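Local coordinates for protein argonaute (Methanocaldococcus jannaschii, PDB 5G5S) that uses short single-stranded DNA guides to bind and slice complementary single-stranded DNA and may defend the cell against invading genetic elements, at residues A[501-506]-A[560-565]; A[566-571]-A[595-600]. All blocks are in the same frame, centred on the assembly; numbering follows the deposited sequence.

Contact 1 (A[501-506]-A[560-565])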
loop_
_atom_site.group_PDB
_atom_site.type_symbol
_atom_site.label_atom_id
_atom_site.label_comp_id
_atom_site.label_asym_id
_atom_site.label_seq_id
_atom_site.Cartn_x
_atom_site.Cartn_y
_atom_site.Cartn_z
ATOM N N TYR A 501 -2.065 -13.701 16.919
ATOM C CA TYR A 501 -2.179 -12.410 16.247
ATOM C C TYR A 501 -1.441 -12.388 14.940
ATOM O O TYR A 501 -0.362 -12.965 14.810
ATOM C CB TYR A 501 -1.620 -11.260 17.113
ATOM C CG TYR A 501 -2.277 -11.108 18.463
ATOM C CD1 TYR A 501 -3.662 -10.962 18.577
ATOM C CD2 TYR A 501 -1.514 -11.045 19.628
ATOM C CE1 TYR A 501 -4.274 -10.818 19.824
ATOM C CE2 TYR A 501 -2.112 -10.876 20.876
ATOM C CZ TYR A 501 -3.494 -10.772 20.969
ATOM O OH TYR A 501 -4.096 -10.612 22.195
ATOM N N ILE A 502 -2.036 -11.708 13.971
ATOM C CA ILE A 502 -1.468 -11.384 12.677
ATOM C C ILE A 502 -1.528 -9.866 12.699
ATOM O O ILE A 502 -2.610 -9.289 12.896
ATOM C CB ILE A 502 -2.185 -12.029 11.478
ATOM C CG1 ILE A 502 -1.940 -13.563 11.486
ATOM C CG2 ILE A 502 -1.692 -11.365 10.158
ATOM C CD1 ILE A 502 -2.941 -14.389 10.666
ATOM N N MET A 503 -0.340 -9.232 12.655
ATOM C CA MET A 503 -0.242 -7.798 12.803
ATOM C C MET A 503 0.341 -7.131 11.562
ATOM O O MET A 503 1.458 -7.428 11.156
ATOM C CB MET A 503 0.549 -7.458 14.078
ATOM C CG MET A 503 -0.162 -7.832 15.365
ATOM S SD MET A 503 0.796 -7.319 16.811
ATOM C CE MET A 503 -0.256 -7.869 18.151
ATOM N N GLY A 504 -0.462 -6.272 10.954
ATOM C CA GLY A 504 -0.085 -5.485 9.795
ATOM C C GLY A 504 0.570 -4.218 10.282
ATOM O O GLY A 504 0.023 -3.525 11.133
ATOM N N LEU A 505 1.759 -3.935 9.787
ATOM C CA LEU A 505 2.504 -2.787 10.258
ATOM C C LEU A 505 2.946 -1.906 9.122
ATOM O O LEU A 505 3.401 -2.401 8.103
ATOM C CB LEU A 505 3.717 -3.290 11.102
ATOM C CG LEU A 505 4.710 -2.261 11.659
ATOM C CD1 LEU A 505 4.043 -1.300 12.630
ATOM C CD2 LEU A 505 5.863 -2.950 12.334
ATOM N N ASP A 506 2.780 -0.594 9.302
ATOM C CA ASP A 506 3.218 0.465 8.402
ATOM C C ASP A 506 3.840 1.554 9.287
ATOM O O ASP A 506 3.263 1.922 10.309
ATOM C CB ASP A 506 2.062 1.020 7.562
ATOM C CG ASP A 506 2.523 1.956 6.447
ATOM O OD1 ASP A 506 2.925 3.109 6.758
ATOM O OD2 ASP A 506 2.479 1.543 5.269
ATOM N N ILE A 560 -1.618 -4.690 25.081
ATOM C CA ILE A 560 -1.870 -5.958 24.394
ATOM C C ILE A 560 -0.953 -7.009 25.032
ATOM O O ILE A 560 0.255 -6.779 25.153
ATOM C CB ILE A 560 -1.703 -5.847 22.846
ATOM C CG1 ILE A 560 -2.762 -4.884 22.238
ATOM C CG2 ILE A 560 -1.770 -7.228 22.169
ATOM C CD1 ILE A 560 -2.296 -4.070 21.075
ATOM N N ASP A 561 -1.532 -8.137 25.489
ATOM C CA ASP A 561 -0.742 -9.220 26.073
ATOM C C ASP A 561 0.012 -9.884 24.931
ATOM O O ASP A 561 -0.590 -10.408 23.992
ATOM C CB ASP A 561 -1.613 -10.230 26.855
ATOM C CG ASP A 561 -0.865 -11.394 27.510
ATOM O OD1 ASP A 561 0.371 -11.281 27.707
ATOM O OD2 ASP A 561 -1.523 -12.404 27.856
ATOM N N MET A 562 1.329 -9.794 24.980
ATOM C CA MET A 562 2.141 -10.368 23.922
ATOM C C MET A 562 3.117 -11.442 24.333
ATOM O O MET A 562 4.005 -11.803 23.563
ATOM C CB MET A 562 2.728 -9.278 23.035
ATOM C CG MET A 562 1.750 -8.936 21.942
ATOM S SD MET A 562 2.164 -7.461 21.096
ATOM C CE MET A 562 3.516 -8.037 20.046
ATOM N N GLU A 563 2.879 -12.008 25.529
ATOM C CA GLU A 563 3.647 -13.085 26.132
ATOM C C GLU A 563 2.956 -14.407 25.852
ATOM O O GLU A 563 1.716 -14.454 25.831
ATOM C CB GLU A 563 3.735 -12.881 27.645
ATOM C CG GLU A 563 4.314 -11.534 28.052
ATOM C CD GLU A 563 4.517 -11.294 29.537
ATOM O OE1 GLU A 563 4.043 -12.113 30.361
ATOM O OE2 GLU A 563 5.155 -10.270 29.873
ATOM N N ASN A 564 3.757 -15.495 25.689
ATOM C CA ASN A 564 3.283 -16.876 25.461
ATOM C C ASN A 564 2.343 -16.962 24.240
ATOM O O ASN A 564 1.386 -17.747 24.207
ATOM C CB ASN A 564 2.649 -17.422 26.736
ATOM C CG ASN A 564 3.407 -17.026 27.987
ATOM O OD1 ASN A 564 4.620 -17.232 28.106
ATOM N ND2 ASN A 564 2.713 -16.424 28.939
ATOM N N LYS A 565 2.653 -16.132 23.232
ATOM C CA LYS A 565 1.887 -15.976 22.016
ATOM C C LYS A 565 2.685 -16.370 20.787
ATOM O O LYS A 565 3.912 -16.433 20.825
ATOM C CB LYS A 565 1.442 -14.502 21.872
ATOM C CG LYS A 565 0.509 -13.964 22.972
ATOM C CD LYS A 565 -0.900 -14.573 22.956
ATOM C CE LYS A 565 -1.737 -14.147 24.137
ATOM N NZ LYS A 565 -2.196 -12.739 24.012
#

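Contact 2 (A[566-571]-A[595-600])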
loop_
_atom_site.group_PDB
_atom_site.type_symbol
_atom_site.label_atom_id
_atom_site.label_comp_id
_atom_site.label_asym_id
_atom_site.label_seq_id
_atom_site.Cartn_x
_atom_site.Cartn_y
_atom_site.Cartn_z
ATOM N N ASN A 566 1.963 -16.636 19.687
ATOM C CA ASN A 566 2.502 -16.904 18.361
ATOM C C ASN A 566 1.970 -15.759 17.521
ATOM O O ASN A 566 0.766 -15.669 17.302
ATOM C CB ASN A 566 2.068 -18.277 17.816
ATOM C CG ASN A 566 2.869 -18.672 16.600
ATOM O OD1 ASN A 566 3.614 -17.873 16.020
ATOM N ND2 ASN A 566 2.767 -19.915 16.200
ATOM N N ILE A 567 2.861 -14.816 17.164
ATOM C CA ILE A 567 2.541 -13.569 16.459
ATOM C C ILE A 567 3.280 -13.487 15.149
ATOM O O ILE A 567 4.492 -13.697 15.102
ATOM C CB ILE A 567 2.841 -12.314 17.358
ATOM C CG1 ILE A 567 2.077 -12.381 18.703
ATOM C CG2 ILE A 567 2.529 -10.998 16.643
ATOM C CD1 ILE A 567 2.765 -11.663 19.816
ATOM N N LEU A 568 2.544 -13.139 14.084
ATOM C CA LEU A 568 3.092 -12.955 12.750
ATOM C C LEU A 568 2.956 -11.478 12.379
ATOM O O LEU A 568 1.850 -10.951 12.418
ATOM C CB LEU A 568 2.366 -13.865 11.723
ATOM C CG LEU A 568 2.690 -13.638 10.225
ATOM C CD1 LEU A 568 4.118 -14.024 9.894
ATOM C CD2 LEU A 568 1.703 -14.350 9.311
ATOM N N PHE A 569 4.086 -10.813 12.056
ATOM C CA PHE A 569 4.105 -9.413 11.612
ATOM C C PHE A 569 4.253 -9.325 10.101
ATOM O O PHE A 569 5.077 -10.014 9.496
ATOM C CB PHE A 569 5.208 -8.582 12.276
ATOM C CG PHE A 569 4.941 -8.228 13.717
ATOM C CD1 PHE A 569 5.386 -9.054 14.747
ATOM C CD2 PHE A 569 4.303 -7.038 14.051
ATOM C CE1 PHE A 569 5.166 -8.709 16.078
ATOM C CE2 PHE A 569 4.077 -6.699 15.384
ATOM C CZ PHE A 569 4.488 -7.545 16.388
ATOM N N LEU A 570 3.448 -8.460 9.507
ATOM C CA LEU A 570 3.427 -8.202 8.079
ATOM C C LEU A 570 3.898 -6.768 7.875
ATOM O O LEU A 570 3.337 -5.827 8.460
ATOM C CB LEU A 570 1.982 -8.362 7.581
ATOM C CG LEU A 570 1.448 -9.715 7.089
ATOM C CD1 LEU A 570 2.045 -10.906 7.786
ATOM C CD2 LEU A 570 -0.052 -9.744 7.123
ATOM N N ARG A 571 4.973 -6.601 7.094
ATOM C CA ARG A 571 5.494 -5.270 6.797
ATOM C C ARG A 571 5.993 -5.131 5.359
ATOM O O ARG A 571 6.370 -6.118 4.733
ATOM C CB ARG A 571 6.517 -4.772 7.852
ATOM C CG ARG A 571 7.665 -5.723 8.184
ATOM C CD ARG A 571 8.552 -5.183 9.304
ATOM N NE ARG A 571 9.614 -4.307 8.801
ATOM C CZ ARG A 571 10.456 -3.610 9.563
ATOM N NH1 ARG A 571 10.368 -3.665 10.886
ATOM N NH2 ARG A 571 11.384 -2.843 9.006
ATOM N N GLU A 595 7.227 -13.878 14.352
ATOM C CA GLU A 595 7.543 -14.053 12.944
ATOM C C GLU A 595 7.333 -12.768 12.176
ATOM O O GLU A 595 6.532 -11.921 12.582
ATOM C CB GLU A 595 6.768 -15.215 12.333
ATOM C CG GLU A 595 7.273 -16.566 12.808
ATOM C CD GLU A 595 6.482 -17.751 12.293
ATOM O OE1 GLU A 595 5.746 -17.584 11.296
ATOM O OE2 GLU A 595 6.585 -18.844 12.895
ATOM N N VAL A 596 8.114 -12.601 11.109
ATOM C CA VAL A 596 8.068 -11.454 10.222
ATOM C C VAL A 596 8.280 -11.887 8.774
ATOM O O VAL A 596 9.145 -12.709 8.471
ATOM C CB VAL A 596 8.949 -10.239 10.681
ATOM C CG1 VAL A 596 10.443 -10.552 10.634
ATOM C CG2 VAL A 596 8.629 -8.977 9.884
ATOM N N ILE A 597 7.425 -11.382 7.899
ATOM C CA ILE A 597 7.505 -11.609 6.472
ATOM C C ILE A 597 7.373 -10.237 5.797
ATOM O O ILE A 597 6.627 -9.377 6.273
ATOM C CB ILE A 597 6.497 -12.687 5.978
ATOM C CG1 ILE A 597 6.934 -13.267 4.589
ATOM C CG2 ILE A 597 5.041 -12.166 6.004
ATOM C CD1 ILE A 597 6.243 -14.571 4.077
ATOM N N SER A 598 8.134 -10.025 4.727
ATOM C CA SER A 598 8.109 -8.785 3.964
ATOM C C SER A 598 7.119 -8.935 2.808
ATOM O O SER A 598 7.165 -9.921 2.072
ATOM C CB SER A 598 9.509 -8.432 3.467
ATOM O OG SER A 598 9.488 -7.368 2.531
ATOM N N ILE A 599 6.178 -7.995 2.703
ATOM C CA ILE A 599 5.160 -7.996 1.656
ATOM C C ILE A 599 5.362 -6.721 0.866
ATOM O O ILE A 599 5.177 -5.633 1.397
ATOM C CB ILE A 599 3.733 -8.180 2.246
ATOM C CG1 ILE A 599 3.602 -9.603 2.863
ATOM C CG2 ILE A 599 2.631 -7.908 1.176
ATOM C CD1 ILE A 599 2.469 -9.801 3.747
ATOM N N ARG A 600 5.834 -6.860 -0.377
ATOM C CA ARG A 600 6.115 -5.719 -1.237
ATOM C C ARG A 600 5.184 -5.632 -2.447
ATOM O O ARG A 600 5.244 -6.454 -3.368
ATOM C CB ARG A 600 7.604 -5.662 -1.608
ATOM C CG ARG A 600 8.492 -5.511 -0.370
ATOM C CD ARG A 600 9.933 -5.247 -0.711
ATOM N NE ARG A 600 10.214 -3.828 -0.945
ATOM C CZ ARG A 600 10.572 -2.965 -0.000
ATOM N NH1 ARG A 600 10.676 -3.356 1.263
ATOM N NH2 ARG A 600 10.815 -1.700 -0.310
#

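Contact 1 (A[501-506]-A[560-565])
The ring of Y501 and the side chain of M503 point from strand 501-506 toward I560, M562 and K565 of the loop that follows helix 547-556. The apolar part has two centres. At the first, ring atom CE2 of Y501 lies 3.9 Å from CG2 of I560, the two side chains slanting across one another. At the second, the two methionines reach toward each other tip to tip, with CE of M503 3.8 Å from SD of M562. With chi2 -177° and chi3 180° the chain of M503 is fully extended, which brings its CE to the sulfur of M562, whereas M562 bends at its last torsion. L554 of helix 547-556 touches both methionines.

Strand 501-506 belongs to the central sheet of the PIWI domain, an RNase H-like fold. D506, probably one of the catalytic acidic residues, as in related Argonautes, sits at the other end of the strand and takes no part in this contact.

The polar part gathers around the ammonium group of K565. Its NZ donates to the carbonyl O of D561 at 2.8 Å, from above the carbonyl plane, and makes a weak bond to OH of Y501 at 3.4 Å. The carboxylate of D561 adds a long ion pair, OD2 to NZ of K565 at 3.9 Å. The same carbonyl O of D561 also lies at the edge of the Y501 ring, in its plane, 3.5 Å from CE2. A bend at chi4 (74°) turns NZ of K565 to that oxygen.

Contact 2 (A[566-571]-A[595-600])
L570 overlaps I599 and I597: its CG sits 3.5 Å from CD1 of I599, tighter than usual van der Waals contact, and its CD1 lies 3.7 Å from CG2 of I597, whose side chain runs alongside and points the same way. L568, on the same face of the sheet, crosses E595 with CD1 3.8 Å from CB. On the other face, CG of R571 meets CG2 of V596 at 3.8 Å, the arginine chain passing at a slant, while the F569 ring has the carbonyl O of E595 at its edge, in plane.

Five backbone hydrogen bonds establish the parallel pairing, passing between I567, F569 and R571 on one strand and E595, I597 and I599 on the other. F569 N to E595 O is the shortest at 2.7 Å; R571 N to I597 O is weak at 3.3 Å. The axes of the two short segments make an angle of 21°.

OE1 of the buried E595 shares hydrogen bonds with Y499 and W641; OE2 has one with N593 and a salt bridge to R643. Helix 577-590 links the two strands in a beta-alpha-beta unit; 566-571 pairs further with strand 501-506 and 595-600 with 636-645, and helix 547-556 packs against F569 and R571.

From the N terminus, strand 501-506 comes first, and contact 1 closes when the chain, after the antiparallel strands 517-525 and 530-537 and helix 547-556, returns as loop 560-565. That loop runs directly into strand 566-571, which opens contact 2; helix 577-590 then carries the chain to 595-600. The two closures are therefore in series, neither nested nor crossed, with centres about 10 Å apart. They meet along one sheet: M503 N to L568 O and M503 O to L570 N, both 2.8 Å and probable hydrogen bonds, join strands 501-506 and 566-571 in parallel. Next to this pairing, M562 CG packs on I567 CD1 at 3.6 Å, tying the loop to the strand it leads into.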